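Local coordinates for fucolectin-related protein (Streptococcus pneumoniae, PDB 2WMF), which probably hydrolyses blood-group carbohydrate antigens of the host, acting as the catalytic module of a family 98 glycoside hydrolase, at residues 95-98 and 99-103; 134-137 and 138-142; 168-172 and 173-177; 197-200 and 201-205. All coordinates share one frame; numbering follows the deposited sequence.

Contact 1 (95-98 and 99-103); sequences KELR and EWYVK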
loop_
_atom_site.group_PDB
_atom_site.type_symbol
_atom_site.label_atom_id
_atom_site.label_comp_id
_atom_site.label_asym_id
_atom_site.label_seq_id
_atom_site.Cartn_x
_atom_site.Cartn_y
_atom_site.Cartn_z
ATOM N N LYS A 95 -4.548 29.534 -15.901
ATOM C CA LYS A 95 -3.327 30.326 -15.603
ATOM C C LYS A 95 -2.811 30.094 -14.159
ATOM O O LYS A 95 -1.614 29.926 -13.938
ATOM C CB LYS A 95 -3.646 31.796 -15.857
ATOM C CG LYS A 95 -2.540 32.796 -15.518
ATOM C CD LYS A 95 -3.152 34.214 -15.400
ATOM C CE LYS A 95 -2.084 35.314 -15.441
ATOM N NZ LYS A 95 -1.684 35.580 -16.883
ATOM N N GLU A 96 -3.720 30.045 -13.196
ATOM C CA GLU A 96 -3.369 29.870 -11.797
ATOM C C GLU A 96 -2.800 28.466 -11.543
ATOM O O GLU A 96 -1.874 28.303 -10.767
ATOM C CB GLU A 96 -4.583 30.107 -10.900
ATOM C CG GLU A 96 -5.090 31.553 -10.851
ATOM C CD GLU A 96 -5.823 32.001 -12.149
ATOM O OE1 GLU A 96 -6.464 31.169 -12.849
ATOM O OE2 GLU A 96 -5.732 33.215 -12.486
ATOM N N LEU A 97 -3.369 27.451 -12.198
ATOM C CA LEU A 97 -2.831 26.083 -12.067
ATOM C C LEU A 97 -1.373 25.994 -12.535
ATOM O O LEU A 97 -0.504 25.469 -11.845
ATOM C CB LEU A 97 -3.696 25.070 -12.833
ATOM C CG LEU A 97 -3.310 23.607 -12.640
ATOM C CD1 LEU A 97 -3.510 23.220 -11.150
ATOM C CD2 LEU A 97 -4.091 22.681 -13.590
ATOM N N ARG A 98 -1.109 26.507 -13.734
ATOM C CA ARG A 98 0.232 26.438 -14.299
ATOM C C ARG A 98 1.219 27.247 -13.404
ATOM O O ARG A 98 2.333 26.796 -13.098
ATOM C CB ARG A 98 0.210 26.962 -15.737
ATOM C CG ARG A 98 -0.581 26.136 -16.736
ATOM C CD ARG A 98 -0.305 26.591 -18.157
ATOM N NE ARG A 98 -1.203 26.028 -19.153
ATOM C CZ ARG A 98 -1.055 26.205 -20.464
ATOM N NH1 ARG A 98 -0.038 26.914 -20.934
ATOM N NH2 ARG A 98 -1.900 25.661 -21.324
ATOM N N GLU A 99 0.767 28.414 -12.950
ATOM C CA GLU A 99 1.563 29.271 -12.077
ATOM C C GLU A 99 1.972 28.522 -10.804
ATOM O O GLU A 99 3.131 28.611 -10.362
ATOM C CB GLU A 99 0.792 30.564 -11.738
ATOM C CG GLU A 99 1.178 31.660 -12.676
ATOM C CD GLU A 99 0.238 32.854 -12.726
ATOM O OE1 GLU A 99 -0.626 33.019 -11.818
ATOM O OE2 GLU A 99 0.379 33.632 -13.722
ATOM N N TRP A 100 1.017 27.787 -10.229
ATOM C CA TRP A 100 1.276 27.012 -9.028
ATOM C C TRP A 100 2.281 25.895 -9.301
ATOM O O TRP A 100 3.219 25.721 -8.527
ATOM C CB TRP A 100 -0.023 26.421 -8.462
ATOM C CG TRP A 100 0.178 25.733 -7.130
ATOM C CD1 TRP A 100 0.197 26.318 -5.908
ATOM C CD2 TRP A 100 0.381 24.322 -6.906
ATOM N NE1 TRP A 100 0.409 25.368 -4.927
ATOM C CE2 TRP A 100 0.512 24.135 -5.511
ATOM C CE3 TRP A 100 0.473 23.207 -7.749
ATOM C CZ2 TRP A 100 0.727 22.876 -4.938
ATOM C CZ3 TRP A 100 0.671 21.961 -7.175
ATOM C CH2 TRP A 100 0.794 21.803 -5.792
ATOM N N TYR A 101 2.078 25.138 -10.382
ATOM C CA TYR A 101 3.041 24.073 -10.745
ATOM C C TYR A 101 4.467 24.637 -10.864
ATOM O O TYR A 101 5.399 24.073 -10.319
ATOM C CB TYR A 101 2.670 23.416 -12.067
ATOM C CG TYR A 101 1.470 22.461 -12.057
ATOM C CD1 TYR A 101 1.274 21.523 -11.040
ATOM C CD2 TYR A 101 0.569 22.472 -13.108
ATOM C CE1 TYR A 101 0.179 20.648 -11.077
ATOM C CE2 TYR A 101 -0.528 21.602 -13.149
ATOM C CZ TYR A 101 -0.712 20.700 -12.120
ATOM O OH TYR A 101 -1.790 19.854 -12.197
ATOM N N VAL A 102 4.587 25.756 -11.572
ATOM C CA VAL A 102 5.880 26.405 -11.814
ATOM C C VAL A 102 6.482 26.929 -10.524
ATOM O O VAL A 102 7.672 26.706 -10.262
ATOM C CB VAL A 102 5.768 27.517 -12.894
ATOM C CG1 VAL A 102 7.076 28.352 -12.964
ATOM C CG2 VAL A 102 5.429 26.902 -14.275
ATOM N N LYS A 103 5.683 27.582 -9.702
ATOM C CA LYS A 103 6.125 27.993 -8.356
ATOM C C LYS A 103 6.726 26.827 -7.585
ATOM O O LYS A 103 7.793 26.925 -7.019
ATOM C CB LYS A 103 4.958 28.623 -7.558
ATOM C CG LYS A 103 5.298 29.028 -6.120
ATOM C CD LYS A 103 4.010 29.294 -5.334
ATOM C CE LYS A 103 4.258 29.446 -3.846
ATOM N NZ LYS A 103 4.623 30.844 -3.486
#
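L97 and Y101 pack against each other one turn apart at the start of helix 95-111, which links parallel strands 74-79 and 115-121 of the eight-stranded beta/alpha barrel. The tyrosine can be followed outward from its backbone. Its CB lies 3.5 Å from R98 O, and its CG rests near the carbonyl of L97. With CG of Y101 anti to its own carbonyl carbon (chi1 -74°), the ring leans back along the helix toward the residue four places earlier. CD2 is 3.4 Å from L97 O, which approaches the ring obliquely. The same oxygen accepts a hydrogen bond from Y101 N at 3.0 Å. Further out, CE2 meets L97 CG at 3.5 Å, and CZ comes up to the CD1 methyl of the leucine. The hydroxyl passes beyond both leucine methyls to hydrogen-bond V118 O, so the tip of the tyrosine is anchored to strand 115-121. W132 and P80 also meet Y101, which is buried between helix and barrel. R98 turns instead to D93, with which it forms a salt bridge. On the exposed side K95 and E99 pair loosely: the aliphatic part of the lysine lies against the carboxylate, with CE 3.4 Å from E99 OE2, whereas K95 NZ stands 4.2 Å from that oxygen, too far for a salt bridge.

Contact 2 (134-137 and 138-142); sequences DEQF and QKYSV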
loop_
_atom_site.group_PDB
_atom_site.type_symbol
_atom_site.label_atom_id
_atom_site.label_comp_id
_atom_site.label_asym_id
_atom_site.label_seq_id
_atom_site.Cartn_x
_atom_site.Cartn_y
_atom_site.Cartn_z
ATOM N N ASP A 134 6.088 18.618 -21.499
ATOM C CA ASP A 134 7.364 18.394 -22.214
ATOM C C ASP A 134 8.364 19.530 -21.846
ATOM O O ASP A 134 9.504 19.268 -21.451
ATOM C CB ASP A 134 7.084 18.312 -23.716
ATOM C CG ASP A 134 8.313 17.965 -24.554
ATOM O OD1 ASP A 134 9.320 18.689 -24.454
ATOM O OD2 ASP A 134 8.252 16.944 -25.260
ATOM N N GLU A 135 7.885 20.775 -21.896
ATOM C CA GLU A 135 8.674 21.962 -21.523
ATOM C C GLU A 135 9.143 21.891 -20.085
ATOM O O GLU A 135 10.278 22.228 -19.783
ATOM C CB GLU A 135 7.852 23.245 -21.744
ATOM C CG GLU A 135 7.644 23.544 -23.209
ATOM C CD GLU A 135 6.616 24.663 -23.458
ATOM O OE1 GLU A 135 5.961 25.150 -22.493
ATOM O OE2 GLU A 135 6.452 25.044 -24.652
ATOM N N GLN A 136 8.270 21.444 -19.185
ATOM C CA GLN A 136 8.654 21.350 -17.801
ATOM C C GLN A 136 9.739 20.281 -17.573
ATOM O O GLN A 136 10.663 20.524 -16.803
ATOM C CB GLN A 136 7.449 21.152 -16.861
ATOM C CG GLN A 136 6.277 22.117 -17.050
ATOM C CD GLN A 136 6.715 23.557 -17.371
ATOM O OE1 GLN A 136 7.516 24.164 -16.629
ATOM N NE2 GLN A 136 6.225 24.091 -18.491
ATOM N N PHE A 137 9.645 19.137 -18.258
ATOM C CA PHE A 137 10.699 18.115 -18.165
ATOM C C PHE A 137 12.050 18.663 -18.670
ATOM O O PHE A 137 13.086 18.354 -18.110
ATOM C CB PHE A 137 10.344 16.868 -18.969
ATOM C CG PHE A 137 9.369 15.928 -18.304
ATOM C CD1 PHE A 137 9.609 15.451 -17.026
ATOM C CD2 PHE A 137 8.262 15.446 -19.010
ATOM C CE1 PHE A 137 8.720 14.534 -16.404
ATOM C CE2 PHE A 137 7.392 14.529 -18.406
ATOM C CZ PHE A 137 7.634 14.073 -17.091
ATOM N N GLN A 138 12.004 19.473 -19.721
ATOM C CA GLN A 138 13.240 20.041 -20.269
ATOM C C GLN A 138 13.905 20.947 -19.241
ATOM O O GLN A 138 15.133 20.976 -19.114
ATOM C CB GLN A 138 12.945 20.850 -21.526
ATOM C CG GLN A 138 12.520 20.050 -22.699
ATOM C CD GLN A 138 12.208 20.962 -23.882
ATOM O OE1 GLN A 138 13.088 21.737 -24.303
ATOM N NE2 GLN A 138 10.958 20.914 -24.405
ATOM N N LYS A 139 13.103 21.722 -18.539
ATOM C CA LYS A 139 13.613 22.744 -17.653
ATOM C C LYS A 139 14.030 22.256 -16.268
ATOM O O LYS A 139 14.945 22.818 -15.660
ATOM C CB LYS A 139 12.573 23.834 -17.530
ATOM C CG LYS A 139 13.047 24.986 -16.653
ATOM C CD LYS A 139 12.352 26.287 -16.960
ATOM C CE LYS A 139 12.980 27.400 -16.112
ATOM N NZ LYS A 139 12.296 28.697 -16.372
ATOM N N TYR A 140 13.316 21.245 -15.738
ATOM C CA TYR A 140 13.449 20.857 -14.343
ATOM C C TYR A 140 13.927 19.403 -14.198
ATOM O O TYR A 140 13.143 18.455 -14.403
ATOM C CB TYR A 140 12.099 21.027 -13.632
ATOM C CG TYR A 140 11.618 22.461 -13.572
ATOM C CD1 TYR A 140 12.277 23.394 -12.747
ATOM C CD2 TYR A 140 10.587 22.921 -14.398
ATOM C CE1 TYR A 140 11.876 24.704 -12.693
ATOM C CE2 TYR A 140 10.173 24.267 -14.353
ATOM C CZ TYR A 140 10.849 25.146 -13.496
ATOM O OH TYR A 140 10.463 26.454 -13.433
ATOM N N SER A 141 15.183 19.231 -13.790
ATOM C CA SER A 141 15.719 17.897 -13.523
ATOM C C SER A 141 15.004 17.218 -12.323
ATOM O O SER A 141 14.986 15.996 -12.231
ATOM C CB SER A 141 17.247 17.941 -13.277
ATOM O OG SER A 141 17.577 18.658 -12.120
ATOM N N VAL A 142 14.468 18.026 -11.408
ATOM C CA VAL A 142 13.732 17.458 -10.234
ATOM C C VAL A 142 12.357 16.884 -10.610
ATOM O O VAL A 142 11.768 16.170 -9.806
ATOM C CB VAL A 142 13.544 18.460 -9.063
ATOM C CG1 VAL A 142 14.902 18.877 -8.461
ATOM C CG2 VAL A 142 12.722 19.641 -9.470
#
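The side-chain amide of Q138 reaches back one helical turn to D134, where NE2 donates to OD1 at 2.8 Å. The oxygen is met nearly along its C-O axis, yet the carboxylate and amide planes stand almost perpendicular (89°), and the acceptor lies somewhat out of the amide plane. An extended glutamine chain beyond CG (chi2 178°) carries the amide this far. D134 is well supplied with partners: OD1 probably also hydrogen-bonds Y173 OH, and OD2 forms a salt bridge with K172, both from the end of the neighbouring helix 159-172. Such a concentration of donors would be expected to favour the ionised carboxylate.

Along the backbone, Q138 N donates to D134 O and K139 N to E135 O. Q136 O receives Y140 N at 2.9 Å and a second, weak bond from K139 N at 3.2 Å. The side chain of Q136 hydrogen-bonds W132 O through NE2, and its bend at chi2 leaves OE1 in the plane of the Y140 ring at the edge, 3.5 Å from CE2, while K139 CG covers one face of that ring. Y140 OH is bound by E106 of helix 95-111. R30 donates to F137 O, in the last turn, and to Y140 O, just past the helix. The arrangement is the intact last turn of helix 130-139, with Y140 the first residue to leave helical geometry, leading into strand 143-149 of a beta/alpha barrel.

Contact 3 (168-172 and 173-177); sequences EVCAK and YGAHF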
loop_
_atom_site.group_PDB
_atom_site.type_symbol
_atom_site.label_atom_id
_atom_site.label_comp_id
_atom_site.label_asym_id
_atom_site.label_seq_id
_atom_site.Cartn_x
_atom_site.Cartn_y
_atom_site.Cartn_z
ATOM N N GLU A 168 3.685 8.865 -23.139
ATOM C CA GLU A 168 4.654 9.064 -24.236
ATOM C C GLU A 168 5.633 10.199 -23.921
ATOM O O GLU A 168 6.843 10.048 -24.077
ATOM C CB GLU A 168 3.886 9.339 -25.525
ATOM C CG GLU A 168 4.759 9.604 -26.693
ATOM C CD GLU A 168 3.964 9.734 -27.997
ATOM O OE1 GLU A 168 2.719 9.851 -27.978
ATOM O OE2 GLU A 168 4.608 9.703 -29.058
ATOM N N VAL A 169 5.119 11.310 -23.410
ATOM C CA VAL A 169 5.982 12.428 -23.000
ATOM C C VAL A 169 6.936 11.971 -21.878
ATOM O O VAL A 169 8.125 12.284 -21.882
ATOM C CB VAL A 169 5.208 13.672 -22.520
ATOM C CG1 VAL A 169 6.182 14.815 -22.103
ATOM C CG2 VAL A 169 4.258 14.229 -23.597
ATOM N N CYS A 170 6.405 11.245 -20.894
ATOM C CA CYS A 170 7.237 10.706 -19.845
ATOM C C CYS A 170 8.370 9.865 -20.411
ATOM O O CYS A 170 9.502 9.982 -19.975
ATOM C CB CYS A 170 6.387 9.888 -18.859
ATOM S SG CYS A 170 5.339 10.944 -17.784
ATOM N N ALA A 171 8.054 9.007 -21.377
ATOM C CA ALA A 171 9.058 8.086 -21.951
ATOM C C ALA A 171 10.178 8.873 -22.641
ATOM O O ALA A 171 11.343 8.440 -22.646
ATOM C CB ALA A 171 8.386 7.088 -22.934
ATOM N N LYS A 172 9.826 10.011 -23.215
ATOM C CA LYS A 172 10.807 10.863 -23.902
ATOM C C LYS A 172 11.901 11.351 -22.940
ATOM O O LYS A 172 13.081 11.560 -23.329
ATOM C CB LYS A 172 10.063 12.004 -24.581
ATOM C CG LYS A 172 10.926 13.007 -25.292
ATOM C CD LYS A 172 10.083 14.032 -26.095
ATOM C CE LYS A 172 10.927 15.218 -26.568
ATOM N NZ LYS A 172 10.112 16.301 -27.136
ATOM N N TYR A 173 11.526 11.536 -21.673
ATOM C CA TYR A 173 12.384 12.163 -20.680
ATOM C C TYR A 173 12.819 11.212 -19.555
ATOM O O TYR A 173 13.368 11.666 -18.572
ATOM C CB TYR A 173 11.681 13.422 -20.099
ATOM C CG TYR A 173 11.597 14.556 -21.128
ATOM C CD1 TYR A 173 12.724 15.327 -21.395
ATOM C CD2 TYR A 173 10.449 14.774 -21.886
ATOM C CE1 TYR A 173 12.695 16.328 -22.366
ATOM C CE2 TYR A 173 10.397 15.770 -22.861
ATOM C CZ TYR A 173 11.523 16.544 -23.108
ATOM O OH TYR A 173 11.564 17.552 -24.081
ATOM N N GLY A 174 12.556 9.909 -19.687
ATOM C CA GLY A 174 12.952 8.953 -18.662
ATOM C C GLY A 174 12.155 9.060 -17.377
ATOM O O GLY A 174 12.612 8.634 -16.320
ATOM N N ALA A 175 10.953 9.625 -17.497
ATOM C CA ALA A 175 10.097 9.867 -16.366
ATOM C C ALA A 175 9.054 8.765 -16.187
ATOM O O ALA A 175 8.945 7.847 -17.029
ATOM C CB ALA A 175 9.425 11.231 -16.529
ATOM N N HIS A 176 8.294 8.851 -15.091
ATOM C CA HIS A 176 7.212 7.873 -14.812
ATOM C C HIS A 176 5.820 8.531 -14.797
ATOM O O HIS A 176 5.639 9.605 -14.238
ATOM C CB HIS A 176 7.435 7.181 -13.472
ATOM C CG HIS A 176 8.554 6.183 -13.478
ATOM N ND1 HIS A 176 9.860 6.510 -13.144
ATOM C CD2 HIS A 176 8.553 4.864 -13.785
ATOM C CE1 HIS A 176 10.614 5.427 -13.269
ATOM N NE2 HIS A 176 9.840 4.406 -13.646
ATOM N N PHE A 177 4.869 7.831 -15.392
ATOM C CA PHE A 177 3.453 8.145 -15.318
ATOM C C PHE A 177 2.864 7.155 -14.328
ATOM O O PHE A 177 2.950 5.931 -14.519
ATOM C CB PHE A 177 2.782 7.991 -16.686
ATOM C CG PHE A 177 1.311 8.430 -16.727
ATOM C CD1 PHE A 177 0.990 9.744 -16.969
ATOM C CD2 PHE A 177 0.284 7.525 -16.432
ATOM C CE1 PHE A 177 -0.327 10.186 -16.994
ATOM C CE2 PHE A 177 -1.030 7.929 -16.464
ATOM C CZ PHE A 177 -1.347 9.257 -16.721
#
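The alkyl chain of K172 lies along the ring of its neighbour Y173, both side chains pointing the same way. K172 CG sits over the ring face in a CH-pi contact, 4.1 Å from the ring centroid and 27° off the normal. The lysine is fully extended, with CG opposite its backbone N (chi1 178°), and this carries CE to 3.5 Å from Y173 OH. At the ring edge, V169 O approaches near the ring plane, 3.4 Å from Y173 CD2.

Beneath the pair, C170 O accepts two hydrogen bonds from opposite faces of its carbonyl plane, from Y173 N at 3.1 Å and from A175 N at 2.9 Å. The second bond spans five residues and passes over G174, which has a positive phi; in these two respects the turn resembles a Schellman C-cap, although the companion bond of that motif is not formed. Here the turn brings helix 159-172 into strand 176-180, closing a beta-alpha-beta crossover of the barrel from strand 143-149. The returning chain packs on C170, whose CB lies 4.1 Å from A175 CB and whose SG lies 4.1 Å from F177 CB.

Farther out, D134 of helix 130-139 holds both tips. F137 of that helix meets the tyrosine ring, with the two ring planes about 25° apart, and R30 binds the carbonyl of Y173.

Contact 4 (197-200 and 201-205); sequences FEAS and QKYHK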
loop_
_atom_site.group_PDB
_atom_site.type_symbol
_atom_site.label_atom_id
_atom_site.label_comp_id
_atom_site.label_asym_id
_atom_site.label_seq_id
_atom_site.Cartn_x
_atom_site.Cartn_y
_atom_site.Cartn_z
ATOM N N PHE A 197 -3.714 0.612 -24.329
ATOM C CA PHE A 197 -3.107 -0.721 -24.460
ATOM C C PHE A 197 -1.826 -0.668 -25.310
ATOM O O PHE A 197 -0.763 -1.206 -24.912
ATOM C CB PHE A 197 -4.128 -1.729 -24.968
ATOM C CG PHE A 197 -3.593 -3.122 -25.136
ATOM C CD1 PHE A 197 -3.130 -3.854 -24.045
ATOM C CD2 PHE A 197 -3.611 -3.747 -26.379
ATOM C CE1 PHE A 197 -2.661 -5.139 -24.206
ATOM C CE2 PHE A 197 -3.156 -5.041 -26.534
ATOM C CZ PHE A 197 -2.691 -5.738 -25.450
ATOM N N GLU A 198 -1.902 0.003 -26.458
ATOM C CA GLU A 198 -0.741 0.200 -27.316
ATOM C C GLU A 198 0.374 0.974 -26.583
ATOM O O GLU A 198 1.568 0.592 -26.638
ATOM C CB GLU A 198 -1.129 0.909 -28.613
ATOM C CG GLU A 198 0.024 1.430 -29.418
ATOM C CD GLU A 198 0.777 0.375 -30.182
ATOM O OE1 GLU A 198 1.819 0.743 -30.799
ATOM O OE2 GLU A 198 0.344 -0.795 -30.223
ATOM N N ALA A 199 0.015 2.081 -25.935
ATOM C CA ALA A 199 1.025 2.865 -25.169
ATOM C C ALA A 199 1.679 2.049 -24.053
ATOM O O ALA A 199 2.873 2.211 -23.769
ATOM C CB ALA A 199 0.424 4.164 -24.630
ATOM N N SER A 200 0.881 1.206 -23.397
ATOM C CA SER A 200 1.417 0.349 -22.326
ATOM C C SER A 200 2.451 -0.659 -22.860
ATOM O O SER A 200 3.508 -0.893 -22.267
ATOM C CB SER A 200 0.294 -0.368 -21.569
ATOM O OG SER A 200 -0.529 0.597 -20.916
ATOM N N GLN A 201 2.144 -1.245 -23.997
ATOM C CA GLN A 201 3.046 -2.191 -24.615
ATOM C C GLN A 201 4.370 -1.527 -25.035
ATOM O O GLN A 201 5.456 -2.165 -24.983
ATOM C CB GLN A 201 2.377 -2.808 -25.838
ATOM C CG GLN A 201 1.280 -3.768 -25.506
ATOM C CD GLN A 201 0.597 -4.300 -26.742
ATOM O OE1 GLN A 201 -0.197 -3.598 -27.399
ATOM N NE2 GLN A 201 0.857 -5.527 -27.044
ATOM N N LYS A 202 4.311 -0.268 -25.450
ATOM C CA LYS A 202 5.530 0.445 -25.885
ATOM C C LYS A 202 6.320 0.989 -24.693
ATOM O O LYS A 202 7.552 0.898 -24.634
ATOM C CB LYS A 202 5.190 1.640 -26.788
ATOM C CG LYS A 202 4.637 1.361 -28.168
ATOM C CD LYS A 202 4.307 2.700 -28.814
ATOM C CE LYS A 202 4.101 2.607 -30.324
ATOM N NZ LYS A 202 2.785 3.224 -30.766
ATOM N N TYR A 203 5.597 1.568 -23.732
ATOM C CA TYR A 203 6.210 2.423 -22.719
ATOM C C TYR A 203 6.059 1.863 -21.316
ATOM O O TYR A 203 6.100 2.623 -20.348
ATOM C CB TYR A 203 5.620 3.843 -22.792
ATOM C CG TYR A 203 5.720 4.486 -24.157
ATOM C CD1 TYR A 203 6.951 4.599 -24.802
ATOM C CD2 TYR A 203 4.580 4.978 -24.809
ATOM C CE1 TYR A 203 7.049 5.192 -26.067
ATOM C CE2 TYR A 203 4.674 5.546 -26.068
ATOM C CZ TYR A 203 5.904 5.658 -26.684
ATOM O OH TYR A 203 5.980 6.250 -27.954
ATOM N N HIS A 204 5.902 0.543 -21.233
ATOM C CA HIS A 204 5.779 -0.161 -19.943
ATOM C C HIS A 204 6.895 0.264 -18.944
ATOM O O HIS A 204 6.653 0.356 -17.742
ATOM C CB HIS A 204 5.735 -1.683 -20.144
ATOM C CG HIS A 204 6.938 -2.248 -20.845
ATOM N ND1 HIS A 204 7.012 -2.435 -22.212
ATOM C CD2 HIS A 204 8.127 -2.660 -20.349
ATOM C CE1 HIS A 204 8.210 -2.932 -22.514
ATOM N NE2 HIS A 204 8.900 -3.071 -21.404
ATOM N N LYS A 205 8.136 0.501 -19.421
ATOM C CA LYS A 205 9.215 0.961 -18.518
ATOM C C LYS A 205 8.825 2.192 -17.686
ATOM O O LYS A 205 9.233 2.322 -16.517
ATOM C CB LYS A 205 10.514 1.256 -19.301
ATOM C CG LYS A 205 11.683 1.388 -18.393
ATOM C CD LYS A 205 13.055 1.449 -19.023
ATOM C CE LYS A 205 14.106 1.380 -17.812
ATOM N NZ LYS A 205 14.319 0.104 -16.918
HETATM O O HOH W 1 -1.726 -2.581 -29.392
#
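The last turns of helix 194-203, which precedes strand 207-212 of the beta/alpha barrel, carry a salt bridge between E198 and K202 beside an amide-on-ring stack of Q201 and F197. K202 NZ donates to E198 OE1 at 2.7 Å, the oxygen using its anti lone pair, the one away from OE2. The glutamate chain is bent at chi2 (76°), which turns the carboxylate forward along the helix toward the lysine one turn on. Its other oxygen, OE2, takes a hydrogen bond from a water at 2.9 Å; the same water donates to Q201 OE1 at 2.7 Å, so two acceptors are bridged.

Q201 lays its amide over the F197 ring with the planes 24° apart. OE1 stands 3.4 Å above the ring plane, displaced toward the rim and closest to CE2. Toward the helix end, A199 O accepts Y203 N at 2.8 Å, and the methyl of A199 packs against Y203 CD2. One face of the tyrosine ring is covered by K202 CB, and the side chain also packs on L167 and A171 of helix 159-172. H204 turns its ring back over the chain: ND1 donates to Q201 O at 3.2 Å, the acceptor lying in the imidazole plane while the donor sits above the carbonyl plane.

With one carboxylate oxygen gripped by an ammonium group and the other by a water hydrogen, E198 is probably ionised, and the bridging water ties its charge to the same amide that stacks on F197.

The four contacts follow one another round the outer helix layer of the barrel. Centres of contacts 1 and 2 are 14 Å apart, where V102 CG1 packs on Y140 OH at 3.9 Å. Contacts 2 and 3, about 11 Å apart between centres, are joined by the salt bridge from D134 OD2 to K172 NZ (2.7 Å), and F137 CE1 packs on A175 CB at 3.4 Å. Contact 4 lies the same distance beyond contact 3, with A171 CB 3.4 Å from Y203 CD1; contacts 1 and 4, about 30 Å apart between centres, do not touch. Contacts 2 to 4 sit where helices give way to strands, the barrel end opposite the usual active-site end of this fold.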